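Local coordinates for protein vacuolar aminopeptidase 1 (Saccharomyces cerevisiae, PDB 5JGF) that removes amino acids from the N-terminus of peptides in the yeast vacuole as a zinc-dependent aminopeptidase and is the major cargo of the cytoplasm-to-vacuole targeting pathway, at residues D[14-19]-D[243-248]; D[18-23]-D[154-159]; D[24-29]-D[66-71]; D[95-100]-D[238-243]. All blocks are in the same frame, centred on the assembly; numbering follows the deposited sequence.

Overall arrangement
Near the N terminus, helix 7-21 opens two long loops: contact 1 closes one on residues 243-248, and contact 2, starting a few residues later, closes the other on residues 154-159. Helix 25-38 follows at once, and contact 3 sets its first turn against the start of strand 69-76 in the nine-stranded mixed sheet; this short loop lies within those of contacts 1 and 2. Contact 4 begins after contact 3 has closed, pairing strands 96-99 and 233-242 of the six-stranded antiparallel sheet. It nests in contact 1 but crosses contact 2. Contact 3 ties helix 25-38 to the mixed sheet; Phe241, packed on Pro23 and Asp154, ties the end of helix 7-21 to the antiparallel one.

Contact 1 of 4, residues D[14-19]-D[243-248]; sequences EFIDFI and VQKGTI
Ile16 and Gly246 bring the backbones closest, with 5.3 Å between Ile16 CA and Gly246 CA, where the helix 14-19 passes an extended loop that turns into a strand at Thr247. The main chains are joined through one water, which donates to Ile16 O and accepts from Gly246 N at 2.9 Å. With no side chain on Gly246, the bare backbone lies against Ile16, whose CG2 reaches Gly246 O at 3.5 Å. The other branch of Ile16 runs further along the loop: CD1 sits 3.9 Å from Thr247 N and meets Ile248 CD1, methyl to methyl, at 4.0 Å.

Lys245 reaches past the CG2 branch of Ile16 to the acid. Its chain is extended through CE, which passes Ile16 CG2 at 3.9 Å, and turns at the last torsion (chi4 118°) to bring NZ to the carboxylate. Asp17 begins by pointing away from the loop, yet its OD1 takes Lys245 NZ in a 2.7 Å salt bridge, met nearly along the C-O axis. One oxygen of the carboxylate therefore carries the bridge. Lys245 O is held from elsewhere by Arg441, and Thr247 packs on Asp131 of a second subunit. Helix 7-21 thus packs on the linker between strand 233-242 of the six-stranded antiparallel sheet and strand 247-249 of the small three-stranded one.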
loop_
_atom_site.group_PDB
_atom_site.type_symbol
_atom_site.label_atom_id
_atom_site.label_comp_id
_atom_site.label_asym_id
_atom_site.label_seq_id
_atom_site.Cartn_x
_atom_site.Cartn_y
_atom_site.Cartn_z
ATOM N N GLU D 14 -42.330 13.916 -35.097
ATOM C CA GLU D 14 -41.682 15.015 -35.806
ATOM C C GLU D 14 -40.309 15.247 -35.191
ATOM O O GLU D 14 -39.339 15.505 -35.902
ATOM C CB GLU D 14 -42.507 16.301 -35.702
ATOM C CG GLU D 14 -43.752 16.336 -36.577
ATOM C CD GLU D 14 -43.439 16.158 -38.054
ATOM O OE1 GLU D 14 -42.448 16.747 -38.535
ATOM O OE2 GLU D 14 -44.195 15.434 -38.737
ATOM N N PHE D 15 -40.233 15.159 -33.864
ATOM C CA PHE D 15 -38.965 15.356 -33.171
ATOM C C PHE D 15 -37.969 14.271 -33.577
ATOM O O PHE D 15 -36.806 14.559 -33.864
ATOM C CB PHE D 15 -39.164 15.324 -31.651
ATOM C CG PHE D 15 -37.877 15.439 -30.872
ATOM C CD1 PHE D 15 -37.120 16.606 -30.922
ATOM C CD2 PHE D 15 -37.407 14.368 -30.116
ATOM C CE1 PHE D 15 -35.904 16.706 -30.231
ATOM C CE2 PHE D 15 -36.195 14.456 -29.422
ATOM C CZ PHE D 15 -35.444 15.627 -29.482
ATOM N N ILE D 16 -38.421 13.021 -33.592
ATOM C CA ILE D 16 -37.552 11.909 -33.975
ATOM C C ILE D 16 -37.000 12.129 -35.384
ATOM O O ILE D 16 -35.806 11.938 -35.633
ATOM C CB ILE D 16 -38.312 10.561 -33.899
ATOM C CG1 ILE D 16 -38.508 10.168 -32.429
ATOM C CG2 ILE D 16 -37.557 9.477 -34.670
ATOM C CD1 ILE D 16 -39.369 8.936 -32.223
ATOM N N ASP D 17 -37.867 12.542 -36.305
ATOM C CA ASP D 17 -37.436 12.798 -37.677
ATOM C C ASP D 17 -36.432 13.951 -37.723
ATOM O O ASP D 17 -35.450 13.897 -38.458
ATOM C CB ASP D 17 -38.637 13.119 -38.572
ATOM C CG ASP D 17 -39.580 11.941 -38.725
ATOM O OD1 ASP D 17 -39.129 10.791 -38.528
ATOM O OD2 ASP D 17 -40.767 12.162 -39.057
ATOM N N PHE D 18 -36.688 14.986 -36.928
ATOM C CA PHE D 18 -35.812 16.153 -36.850
ATOM C C PHE D 18 -34.407 15.731 -36.422
ATOM O O PHE D 18 -33.413 16.108 -37.044
ATOM C CB PHE D 18 -36.405 17.163 -35.854
ATOM C CG PHE D 18 -35.398 18.104 -35.242
ATOM C CD1 PHE D 18 -34.777 19.086 -36.005
ATOM C CD2 PHE D 18 -35.103 18.027 -33.882
ATOM C CE1 PHE D 18 -33.876 19.985 -35.421
ATOM C CE2 PHE D 18 -34.208 18.915 -33.289
ATOM C CZ PHE D 18 -33.593 19.898 -34.058
ATOM N N ILE D 19 -34.328 14.934 -35.362
ATOM C CA ILE D 19 -33.040 14.469 -34.859
ATOM C C ILE D 19 -32.314 13.622 -35.901
ATOM O O ILE D 19 -31.114 13.784 -36.121
ATOM C CB ILE D 19 -33.227 13.637 -33.565
ATOM C CG1 ILE D 19 -33.658 14.555 -32.416
ATOM C CG2 ILE D 19 -31.942 12.875 -33.233
ATOM C CD1 ILE D 19 -32.597 15.561 -31.981
ATOM N N VAL D 243 -26.214 6.813 -36.362
ATOM C CA VAL D 243 -27.242 6.886 -37.396
ATOM C C VAL D 243 -28.502 6.104 -37.047
ATOM O O VAL D 243 -29.401 5.989 -37.878
ATOM C CB VAL D 243 -26.734 6.363 -38.763
ATOM C CG1 VAL D 243 -25.630 7.254 -39.285
ATOM C CG2 VAL D 243 -26.259 4.927 -38.629
ATOM N N GLN D 244 -28.579 5.554 -35.837
ATOM C CA GLN D 244 -29.775 4.805 -35.466
ATOM C C GLN D 244 -30.924 5.771 -35.202
ATOM O O GLN D 244 -30.865 6.599 -34.293
ATOM C CB GLN D 244 -29.535 3.939 -34.226
ATOM C CG GLN D 244 -30.769 3.123 -33.823
ATOM C CD GLN D 244 -30.531 2.239 -32.610
ATOM O OE1 GLN D 244 -29.694 2.544 -31.761
ATOM N NE2 GLN D 244 -31.287 1.148 -32.512
ATOM N N LYS D 245 -31.975 5.660 -36.009
ATOM C CA LYS D 245 -33.132 6.532 -35.871
ATOM C C LYS D 245 -33.807 6.347 -34.517
ATOM O O LYS D 245 -33.825 5.243 -33.965
ATOM C CB LYS D 245 -34.132 6.248 -36.997
ATOM C CG LYS D 245 -35.352 7.152 -36.994
ATOM C CD LYS D 245 -36.233 6.882 -38.208
ATOM C CE LYS D 245 -37.550 7.630 -38.104
ATOM N NZ LYS D 245 -37.733 8.606 -39.212
ATOM N N GLY D 246 -34.345 7.437 -33.983
ATOM C CA GLY D 246 -35.029 7.381 -32.702
ATOM C C GLY D 246 -36.255 6.489 -32.776
ATOM O O GLY D 246 -36.761 6.204 -33.865
ATOM N N THR D 247 -36.745 6.056 -31.619
ATOM C CA THR D 247 -37.899 5.174 -31.571
ATOM C C THR D 247 -38.743 5.384 -30.317
ATOM O O THR D 247 -38.231 5.768 -29.263
ATOM C CB THR D 247 -37.456 3.694 -31.568
ATOM O OG1 THR D 247 -36.520 3.466 -32.629
ATOM C CG2 THR D 247 -38.659 2.776 -31.750
ATOM N N ILE D 248 -40.042 5.138 -30.439
ATOM C CA ILE D 248 -40.928 5.229 -29.289
ATOM C C ILE D 248 -40.770 3.859 -28.639
ATOM O O ILE D 248 -40.862 2.838 -29.320
ATOM C CB ILE D 248 -42.397 5.442 -29.720
ATOM C CG1 ILE D 248 -42.554 6.835 -30.331
ATOM C CG2 ILE D 248 -43.331 5.269 -28.527
ATOM C CD1 ILE D 248 -42.111 7.968 -29.407
HETATM O O HOH W 1 -34.056 10.268 -34.314
#

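Contact 2 of 4, residues D[18-23]-D[154-159]; sequences FIYKNP and DSTPLP
Tyr20 and Thr156 form the tight part of this contact. Tyr20 CB points to one side of the loop; CG is anti to the backbone N (chi1 -176°), and the outer end of the ring meets Thr156 CG2 obliquely, CZ at 3.4 Å and CE1 at 3.5 Å. The phenol oxygen completes the grip, its OH standing 3.6 Å from Pro157 CB, just beyond the cis peptide that kinks the loop. A second close patch lies at the helix end, where the Pro23 ring rests on the Asp154 carboxylate, CD being 3.6 Å from OD1.

Between these patches the segments meet through waters. One water donates to both Tyr20 O and Thr156 OG1; another donates to Tyr20 O and, at 2.6 Å, to Asp154 OD1. Tyr20 O, near the helix end, thus receives two waters. The other carboxylate oxygen is used within the loop: Asp154 OD2 accepts from Thr156 OG1 at 2.7 Å on the syn side, and from Thr156 N at 3.0 Å, 59° above the carboxylate plane. The backbone bond makes an Asx turn, and the pair fixes the carboxylate's rotation.

Phe241 of strand 233-242 packs against Pro23, Asp154 and Thr156, while His27 of helix 25-38 touches Asp154, so the end of strand 149-154 and the loop after it meet the end of helix 7-21, the first turn of helix 25-38 and Phe241.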
loop_
_atom_site.group_PDB
_atom_site.type_symbol
_atom_site.label_atom_id
_atom_site.label_comp_id
_atom_site.label_asym_id
_atom_site.label_seq_id
_atom_site.Cartn_x
_atom_site.Cartn_y
_atom_site.Cartn_z
ATOM N N PHE D 18 -36.688 14.986 -36.928
ATOM C CA PHE D 18 -35.812 16.153 -36.850
ATOM C C PHE D 18 -34.407 15.731 -36.422
ATOM O O PHE D 18 -33.413 16.108 -37.044
ATOM C CB PHE D 18 -36.405 17.163 -35.854
ATOM C CG PHE D 18 -35.398 18.104 -35.242
ATOM C CD1 PHE D 18 -34.777 19.086 -36.005
ATOM C CD2 PHE D 18 -35.103 18.027 -33.882
ATOM C CE1 PHE D 18 -33.876 19.985 -35.421
ATOM C CE2 PHE D 18 -34.208 18.915 -33.289
ATOM C CZ PHE D 18 -33.593 19.898 -34.058
ATOM N N ILE D 19 -34.328 14.934 -35.362
ATOM C CA ILE D 19 -33.040 14.469 -34.859
ATOM C C ILE D 19 -32.314 13.622 -35.901
ATOM O O ILE D 19 -31.114 13.784 -36.121
ATOM C CB ILE D 19 -33.227 13.637 -33.565
ATOM C CG1 ILE D 19 -33.658 14.555 -32.416
ATOM C CG2 ILE D 19 -31.942 12.875 -33.233
ATOM C CD1 ILE D 19 -32.597 15.561 -31.981
ATOM N N TYR D 20 -33.057 12.726 -36.543
ATOM C CA TYR D 20 -32.511 11.823 -37.551
ATOM C C TYR D 20 -32.054 12.523 -38.833
ATOM O O TYR D 20 -31.014 12.187 -39.398
ATOM C CB TYR D 20 -33.560 10.759 -37.895
ATOM C CG TYR D 20 -33.093 9.685 -38.854
ATOM C CD1 TYR D 20 -32.062 8.809 -38.506
ATOM C CD2 TYR D 20 -33.706 9.522 -40.096
ATOM C CE1 TYR D 20 -31.656 7.794 -39.368
ATOM C CE2 TYR D 20 -33.306 8.510 -40.969
ATOM C CZ TYR D 20 -32.285 7.650 -40.599
ATOM O OH TYR D 20 -31.899 6.641 -41.452
ATOM N N LYS D 21 -32.825 13.504 -39.289
ATOM C CA LYS D 21 -32.486 14.207 -40.522
ATOM C C LYS D 21 -31.510 15.368 -40.376
ATOM O O LYS D 21 -31.031 15.895 -41.375
ATOM C CB LYS D 21 -33.767 14.700 -41.202
ATOM C CG LYS D 21 -34.660 13.575 -41.699
ATOM C CD LYS D 21 -35.983 14.106 -42.233
ATOM C CE LYS D 21 -36.852 12.980 -42.777
ATOM N NZ LYS D 21 -38.183 13.480 -43.228
ATOM N N ASN D 22 -31.204 15.757 -39.142
ATOM C CA ASN D 22 -30.293 16.875 -38.896
ATOM C C ASN D 22 -29.303 16.493 -37.794
ATOM O O ASN D 22 -29.361 17.005 -36.680
ATOM C CB ASN D 22 -31.115 18.096 -38.487
ATOM C CG ASN D 22 -32.168 18.445 -39.520
ATOM O OD1 ASN D 22 -31.867 19.064 -40.537
ATOM N ND2 ASN D 22 -33.405 18.016 -39.279
ATOM N N PRO D 23 -28.361 15.599 -38.117
ATOM C CA PRO D 23 -27.335 15.091 -37.199
ATOM C C PRO D 23 -26.319 16.056 -36.604
ATOM O O PRO D 23 -25.896 15.872 -35.463
ATOM C CB PRO D 23 -26.671 13.989 -38.017
ATOM C CG PRO D 23 -26.736 14.546 -39.410
ATOM C CD PRO D 23 -28.155 15.062 -39.475
ATOM N N ASP D 154 -24.345 14.568 -45.449
ATOM C CA ASP D 154 -24.811 13.623 -44.442
ATOM C C ASP D 154 -24.876 12.237 -45.079
ATOM O O ASP D 154 -25.595 12.035 -46.057
ATOM C CB ASP D 154 -26.198 14.064 -43.970
ATOM C CG ASP D 154 -26.813 13.116 -42.966
ATOM O OD1 ASP D 154 -28.013 13.292 -42.656
ATOM O OD2 ASP D 154 -26.110 12.207 -42.482
ATOM N N SER D 155 -24.132 11.283 -44.527
ATOM C CA SER D 155 -24.104 9.929 -45.081
ATOM C C SER D 155 -25.323 9.084 -44.730
ATOM O O SER D 155 -25.573 8.062 -45.368
ATOM C CB SER D 155 -22.839 9.190 -44.623
ATOM O OG SER D 155 -22.917 8.842 -43.250
ATOM N N THR D 156 -26.073 9.502 -43.713
ATOM C CA THR D 156 -27.258 8.763 -43.278
ATOM C C THR D 156 -28.074 8.301 -44.486
ATOM O O THR D 156 -28.327 9.080 -45.400
ATOM C CB THR D 156 -28.150 9.645 -42.384
ATOM O OG1 THR D 156 -27.365 10.172 -41.305
ATOM C CG2 THR D 156 -29.309 8.837 -41.814
ATOM N N PRO D 157 -28.530 7.036 -44.489
ATOM C CA PRO D 157 -28.392 5.983 -43.476
ATOM C C PRO D 157 -27.090 5.181 -43.475
ATOM O O PRO D 157 -26.932 4.268 -42.666
ATOM C CB PRO D 157 -29.585 5.092 -43.768
ATOM C CG PRO D 157 -29.576 5.085 -45.276
ATOM C CD PRO D 157 -29.375 6.562 -45.606
ATOM N N LEU D 158 -26.161 5.498 -44.366
ATOM C CA LEU D 158 -24.914 4.743 -44.414
ATOM C C LEU D 158 -23.974 5.014 -43.243
ATOM O O LEU D 158 -23.534 6.146 -43.041
ATOM C CB LEU D 158 -24.154 5.025 -45.720
ATOM C CG LEU D 158 -22.788 4.327 -45.835
ATOM C CD1 LEU D 158 -22.987 2.816 -45.910
ATOM C CD2 LEU D 158 -22.043 4.820 -47.063
ATOM N N PRO D 159 -23.681 3.980 -42.437
ATOM C CA PRO D 159 -22.765 4.176 -41.311
ATOM C C PRO D 159 -21.376 3.888 -41.878
ATOM O O PRO D 159 -21.012 2.731 -42.099
ATOM C CB PRO D 159 -23.229 3.131 -40.301
ATOM C CG PRO D 159 -23.686 2.004 -41.172
ATOM C CD PRO D 159 -24.399 2.695 -42.325
HETATM O O HOH W 2 -28.686 10.826 -38.816
HETATM O O HOH W 3 -30.196 12.123 -42.041
HETATM O O HOH W 4 -29.465 15.401 -43.900
#

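Contact 3 of 4, residues D[24-29]-D[66-71]; sequences TTYHVV and NGTNLS
Tyr26 CG stands anti to its carbonyl carbon (chi1 -67°), as does Thr68 CG2, and the two side chains lie side by side, pointing the same way. Thr68 CG2 lies obliquely to the ring, 3.5 Å from Tyr26 CE1. Gly67 O also lies obliquely, on the same side of the ring plane, 3.6 Å from Tyr26 CD1, whereas Asn66 O lies near the plane at the ring edge, 3.9 Å from Tyr26 CE1. One helical turn on, Val29 divides its branches between the turn and the strand: CG2 sits 3.6 Å from Thr68 CA, and CG1 packs on Leu70 CD1 at 3.9 Å as the side chains slide past each other in opposite directions. Thr25 CG2 meets Thr68 CB at 3.7 Å.

The partner is a beta hairpin: Asn66 and Gly67, both with positive phi, turn strand 58-65 into strand 69-76, and Thr68 with Asn69 makes a classic beta bulge facing Arg65. Thr24 is the N-cap of helix 25-38, whose first turn lies against this hairpin end of the mixed sheet.

Two waters bridge polar atoms of the segments. One donates to Tyr26 O and, at 2.8 Å, to Gly67 O; the other donates to Tyr26 OH and Asn66 O. Tyr26 OH also bonds Asp237, and Thr68 OG1, which takes Asn66 ND2 at 3.2 Å, also bonds Asp296. Asn66 OD1 is held by Arg426 of a third subunit.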
loop_
_atom_site.group_PDB
_atom_site.type_symbol
_atom_site.label_atom_id
_atom_site.label_comp_id
_atom_site.label_asym_id
_atom_site.label_seq_id
_atom_site.Cartn_x
_atom_site.Cartn_y
_atom_site.Cartn_z
ATOM N N THR D 24 -25.910 17.070 -37.364
ATOM C CA THR D 24 -24.924 18.020 -36.856
ATOM C C THR D 24 -25.543 19.369 -36.507
ATOM O O THR D 24 -26.668 19.675 -36.908
ATOM C CB THR D 24 -23.800 18.265 -37.879
ATOM O OG1 THR D 24 -24.288 19.098 -38.940
ATOM C CG2 THR D 24 -23.316 16.939 -38.465
ATOM N N THR D 25 -24.803 20.175 -35.754
ATOM C CA THR D 25 -25.287 21.492 -35.362
ATOM C C THR D 25 -25.645 22.303 -36.611
ATOM O O THR D 25 -26.651 23.018 -36.634
ATOM C CB THR D 25 -24.224 22.238 -34.537
ATOM O OG1 THR D 25 -23.826 21.416 -33.430
ATOM C CG2 THR D 25 -24.787 23.550 -33.997
ATOM N N TYR D 26 -24.828 22.180 -37.653
ATOM C CA TYR D 26 -25.087 22.891 -38.906
ATOM C C TYR D 26 -26.457 22.538 -39.477
ATOM O O TYR D 26 -27.196 23.425 -39.910
ATOM C CB TYR D 26 -24.019 22.558 -39.947
ATOM C CG TYR D 26 -22.646 23.084 -39.610
ATOM C CD1 TYR D 26 -22.382 24.454 -39.611
ATOM C CD2 TYR D 26 -21.606 22.212 -39.292
ATOM C CE1 TYR D 26 -21.112 24.944 -39.305
ATOM C CE2 TYR D 26 -20.335 22.690 -38.982
ATOM C CZ TYR D 26 -20.095 24.052 -38.991
ATOM O OH TYR D 26 -18.840 24.526 -38.677
ATOM N N HIS D 27 -26.793 21.247 -39.489
ATOM C CA HIS D 27 -28.087 20.808 -40.019
ATOM C C HIS D 27 -29.229 21.334 -39.166
ATOM O O HIS D 27 -30.255 21.765 -39.689
ATOM C CB HIS D 27 -28.195 19.274 -40.068
ATOM C CG HIS D 27 -27.280 18.627 -41.060
ATOM N ND1 HIS D 27 -26.011 18.197 -40.733
ATOM C CD2 HIS D 27 -27.446 18.344 -42.374
ATOM C CE1 HIS D 27 -25.435 17.677 -41.802
ATOM N NE2 HIS D 27 -26.285 17.754 -42.812
ATOM N N VAL D 28 -29.053 21.284 -37.848
ATOM C CA VAL D 28 -30.077 21.751 -36.916
ATOM C C VAL D 28 -30.422 23.221 -37.132
ATOM O O VAL D 28 -31.595 23.592 -37.183
ATOM C CB VAL D 28 -29.630 21.535 -35.452
ATOM C CG1 VAL D 28 -30.610 22.203 -34.494
ATOM C CG2 VAL D 28 -29.553 20.039 -35.156
ATOM N N VAL D 29 -29.396 24.055 -37.243
ATOM C CA VAL D 29 -29.602 25.477 -37.479
ATOM C C VAL D 29 -30.272 25.687 -38.837
ATOM O O VAL D 29 -31.197 26.489 -38.954
ATOM C CB VAL D 29 -28.264 26.243 -37.425
ATOM C CG1 VAL D 29 -28.456 27.669 -37.923
ATOM C CG2 VAL D 29 -27.732 26.254 -35.994
ATOM N N ASN D 66 -21.936 32.155 -37.511
ATOM C CA ASN D 66 -21.083 30.976 -37.672
ATOM C C ASN D 66 -21.818 29.757 -38.227
ATOM O O ASN D 66 -21.236 28.678 -38.346
ATOM C CB ASN D 66 -20.458 30.619 -36.315
ATOM C CG ASN D 66 -19.224 29.746 -36.446
ATOM O OD1 ASN D 66 -18.221 30.164 -37.020
ATOM N ND2 ASN D 66 -19.291 28.527 -35.910
ATOM N N GLY D 67 -23.093 29.932 -38.567
ATOM C CA GLY D 67 -23.885 28.828 -39.082
ATOM C C GLY D 67 -24.290 27.837 -37.998
ATOM O O GLY D 67 -24.847 26.783 -38.296
ATOM N N THR D 68 -24.030 28.183 -36.738
ATOM C CA THR D 68 -24.340 27.297 -35.613
ATOM C C THR D 68 -24.962 28.008 -34.408
ATOM O O THR D 68 -25.206 27.383 -33.376
ATOM C CB THR D 68 -23.059 26.595 -35.109
ATOM O OG1 THR D 68 -22.127 27.588 -34.655
ATOM C CG2 THR D 68 -22.412 25.785 -36.217
ATOM N N ASN D 69 -25.213 29.306 -34.547
ATOM C CA ASN D 69 -25.760 30.143 -33.475
ATOM C C ASN D 69 -26.900 30.929 -34.133
ATOM O O ASN D 69 -26.659 31.764 -35.006
ATOM C CB ASN D 69 -24.626 31.065 -33.001
ATOM C CG ASN D 69 -24.993 31.957 -31.818
ATOM O OD1 ASN D 69 -24.250 32.893 -31.516
ATOM N ND2 ASN D 69 -26.102 31.675 -31.143
ATOM N N LEU D 70 -28.136 30.652 -33.727
ATOM C CA LEU D 70 -29.295 31.308 -34.325
ATOM C C LEU D 70 -30.194 32.009 -33.319
ATOM O O LEU D 70 -30.389 31.533 -32.202
ATOM C CB LEU D 70 -30.112 30.273 -35.113
ATOM C CG LEU D 70 -31.408 30.697 -35.824
ATOM C CD1 LEU D 70 -31.673 29.759 -36.983
ATOM C CD2 LEU D 70 -32.577 30.688 -34.850
ATOM N N SER D 71 -30.730 33.157 -33.722
ATOM C CA SER D 71 -31.637 33.911 -32.871
ATOM C C SER D 71 -32.852 34.322 -33.689
ATOM O O SER D 71 -32.725 35.020 -34.696
ATOM C CB SER D 71 -30.958 35.161 -32.312
ATOM O OG SER D 71 -31.850 35.872 -31.466
HETATM O O HOH W 5 -26.055 25.914 -40.639
HETATM O O HOH W 6 -18.716 27.273 -39.143
#

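Contact 4 of 4, residues D[95-100]-D[238-243]; sequences LTVKLK and LDLFDV
Asp239 and Lys98 face each other as a non-hydrogen-bonded pair, 4.6 Å from CA to CA, in antiparallel strands that run at 144°. Followed outward, the Asp239 side chain first sets CB 3.5 Å from Thr96 OG1, the two side chains crossing at about a right angle. CG stands anti to the carbonyl carbon (chi1 -65°) and lies 3.7 Å from both Thr96 OG1 and Lys98 NZ. Of its two oxygens, OD1 lies against Thr96, near both OG1 and CG2, while OD2 receives Lys98 NZ at 2.7 Å in a salt bridge, through its syn lone pair. Lys98 bends at chi2 and then lies alongside, its CD close to OD2. Asp237 gives the same ammonium a second carboxylate.

Val97 and Leu240 form the hydrogen-bonded pair, with Leu240 N bonding Val97 O at 2.8 Å; Leu99 N reaches Leu238 O at 3.1 Å. On the face opposite the salt bridge, Val97 CB packs on Leu240 CB, and Leu99 CD1 meets Leu240 CG at 4.0 Å. The pairing is that of two inner strands of the six-stranded antiparallel sheet, flanked by strands 112-119 and 132-140, with Thr96 about 8 Å, side chain to side chain, from the zinc ligand Glu299.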
loop_
_atom_site.group_PDB
_atom_site.type_symbol
_atom_site.label_atom_id
_atom_site.label_comp_id
_atom_site.label_asym_id
_atom_site.label_seq_id
_atom_site.Cartn_x
_atom_site.Cartn_y
_atom_site.Cartn_z
ATOM N N LEU D 95 -22.866 16.442 -27.763
ATOM C CA LEU D 95 -21.639 15.657 -27.717
ATOM C C LEU D 95 -21.498 14.915 -29.036
ATOM O O LEU D 95 -22.468 14.353 -29.552
ATOM C CB LEU D 95 -21.676 14.656 -26.559
ATOM C CG LEU D 95 -20.892 15.069 -25.310
ATOM C CD1 LEU D 95 -21.457 16.372 -24.755
ATOM C CD2 LEU D 95 -20.969 13.961 -24.264
ATOM N N THR D 96 -20.291 14.920 -29.588
ATOM C CA THR D 96 -20.059 14.243 -30.848
ATOM C C THR D 96 -18.582 13.915 -31.016
ATOM O O THR D 96 -17.796 14.029 -30.072
ATOM C CB THR D 96 -20.557 15.119 -32.037
ATOM O OG1 THR D 96 -20.524 14.357 -33.245
ATOM C CG2 THR D 96 -19.685 16.359 -32.205
ATOM N N VAL D 97 -18.218 13.487 -32.218
ATOM C CA VAL D 97 -16.835 13.150 -32.540
ATOM C C VAL D 97 -16.495 13.951 -33.791
ATOM O O VAL D 97 -17.239 13.929 -34.769
ATOM C CB VAL D 97 -16.681 11.632 -32.809
ATOM C CG1 VAL D 97 -15.281 11.325 -33.302
ATOM C CG2 VAL D 97 -16.967 10.855 -31.533
ATOM N N LYS D 98 -15.375 14.665 -33.749
ATOM C CA LYS D 98 -14.956 15.513 -34.863
ATOM C C LYS D 98 -13.771 14.955 -35.633
ATOM O O LYS D 98 -12.807 14.487 -35.032
ATOM C CB LYS D 98 -14.556 16.896 -34.335
ATOM C CG LYS D 98 -15.665 17.699 -33.679
ATOM C CD LYS D 98 -16.600 18.256 -34.733
ATOM C CE LYS D 98 -17.559 19.283 -34.152
ATOM N NZ LYS D 98 -18.374 19.891 -35.243
ATOM N N LEU D 99 -13.827 15.002 -36.961
ATOM C CA LEU D 99 -12.678 14.549 -37.733
ATOM C C LEU D 99 -11.582 15.564 -37.431
ATOM O O LEU D 99 -11.860 16.754 -37.285
ATOM C CB LEU D 99 -12.970 14.557 -39.236
ATOM C CG LEU D 99 -13.363 13.219 -39.856
ATOM C CD1 LEU D 99 -14.731 12.800 -39.339
ATOM C CD2 LEU D 99 -13.380 13.346 -41.371
ATOM N N LYS D 100 -10.343 15.102 -37.322
ATOM C CA LYS D 100 -9.236 16.006 -37.049
ATOM C C LYS D 100 -8.902 16.807 -38.309
ATOM O O LYS D 100 -9.316 16.437 -39.406
ATOM C CB LYS D 100 -8.015 15.207 -36.584
ATOM C CG LYS D 100 -8.099 14.784 -35.119
ATOM C CD LYS D 100 -7.026 13.773 -34.757
ATOM C CE LYS D 100 -7.023 13.490 -33.256
ATOM N NZ LYS D 100 -6.594 12.082 -32.993
ATOM N N LEU D 238 -16.514 18.153 -40.141
ATOM C CA LEU D 238 -17.404 16.996 -40.117
ATOM C C LEU D 238 -17.440 16.274 -38.774
ATOM O O LEU D 238 -16.440 16.231 -38.057
ATOM C CB LEU D 238 -16.987 15.999 -41.206
ATOM C CG LEU D 238 -16.837 16.554 -42.629
ATOM C CD1 LEU D 238 -16.443 15.429 -43.585
ATOM C CD2 LEU D 238 -18.146 17.197 -43.069
ATOM N N ASP D 239 -18.607 15.715 -38.458
ATOM C CA ASP D 239 -18.840 14.959 -37.227
ATOM C C ASP D 239 -19.055 13.500 -37.591
ATOM O O ASP D 239 -19.341 13.165 -38.743
ATOM C CB ASP D 239 -20.159 15.339 -36.539
ATOM C CG ASP D 239 -20.211 16.756 -36.038
ATOM O OD1 ASP D 239 -21.269 17.096 -35.470
ATOM O OD2 ASP D 239 -19.240 17.517 -36.191
ATOM N N LEU D 240 -18.936 12.648 -36.579
ATOM C CA LEU D 240 -19.250 11.234 -36.703
ATOM C C LEU D 240 -20.373 11.160 -35.677
ATOM O O LEU D 240 -20.239 11.692 -34.572
ATOM C CB LEU D 240 -18.089 10.335 -36.282
ATOM C CG LEU D 240 -16.948 10.182 -37.282
ATOM C CD1 LEU D 240 -16.060 9.031 -36.815
ATOM C CD2 LEU D 240 -17.499 9.883 -38.682
ATOM N N PHE D 241 -21.482 10.526 -36.038
ATOM C CA PHE D 241 -22.627 10.446 -35.139
ATOM C C PHE D 241 -23.394 9.145 -35.329
ATOM O O PHE D 241 -23.260 8.483 -36.354
ATOM C CB PHE D 241 -23.552 11.627 -35.426
ATOM C CG PHE D 241 -23.822 11.823 -36.891
ATOM C CD1 PHE D 241 -24.730 11.006 -37.562
ATOM C CD2 PHE D 241 -23.117 12.779 -37.615
ATOM C CE1 PHE D 241 -24.931 11.139 -38.940
ATOM C CE2 PHE D 241 -23.309 12.921 -38.993
ATOM C CZ PHE D 241 -24.218 12.099 -39.656
ATOM N N ASP D 242 -24.207 8.796 -34.334
ATOM C CA ASP D 242 -25.012 7.577 -34.377
ATOM C C ASP D 242 -26.118 7.750 -35.420
ATOM O O ASP D 242 -26.874 8.721 -35.368
ATOM C CB ASP D 242 -25.650 7.320 -33.004
ATOM C CG ASP D 242 -26.211 5.915 -32.867
ATOM O OD1 ASP D 242 -26.541 5.290 -33.897
ATOM O OD2 ASP D 242 -26.335 5.437 -31.722
ATOM N N VAL D 243 -26.214 6.813 -36.362
ATOM C CA VAL D 243 -27.242 6.886 -37.396
ATOM C C VAL D 243 -28.502 6.104 -37.047
ATOM O O VAL D 243 -29.401 5.989 -37.878
ATOM C CB VAL D 243 -26.734 6.363 -38.763
ATOM C CG1 VAL D 243 -25.630 7.254 -39.285
ATOM C CG2 VAL D 243 -26.259 4.927 -38.629
HETATM O O HOH W 7 -13.583 17.977 -39.665
#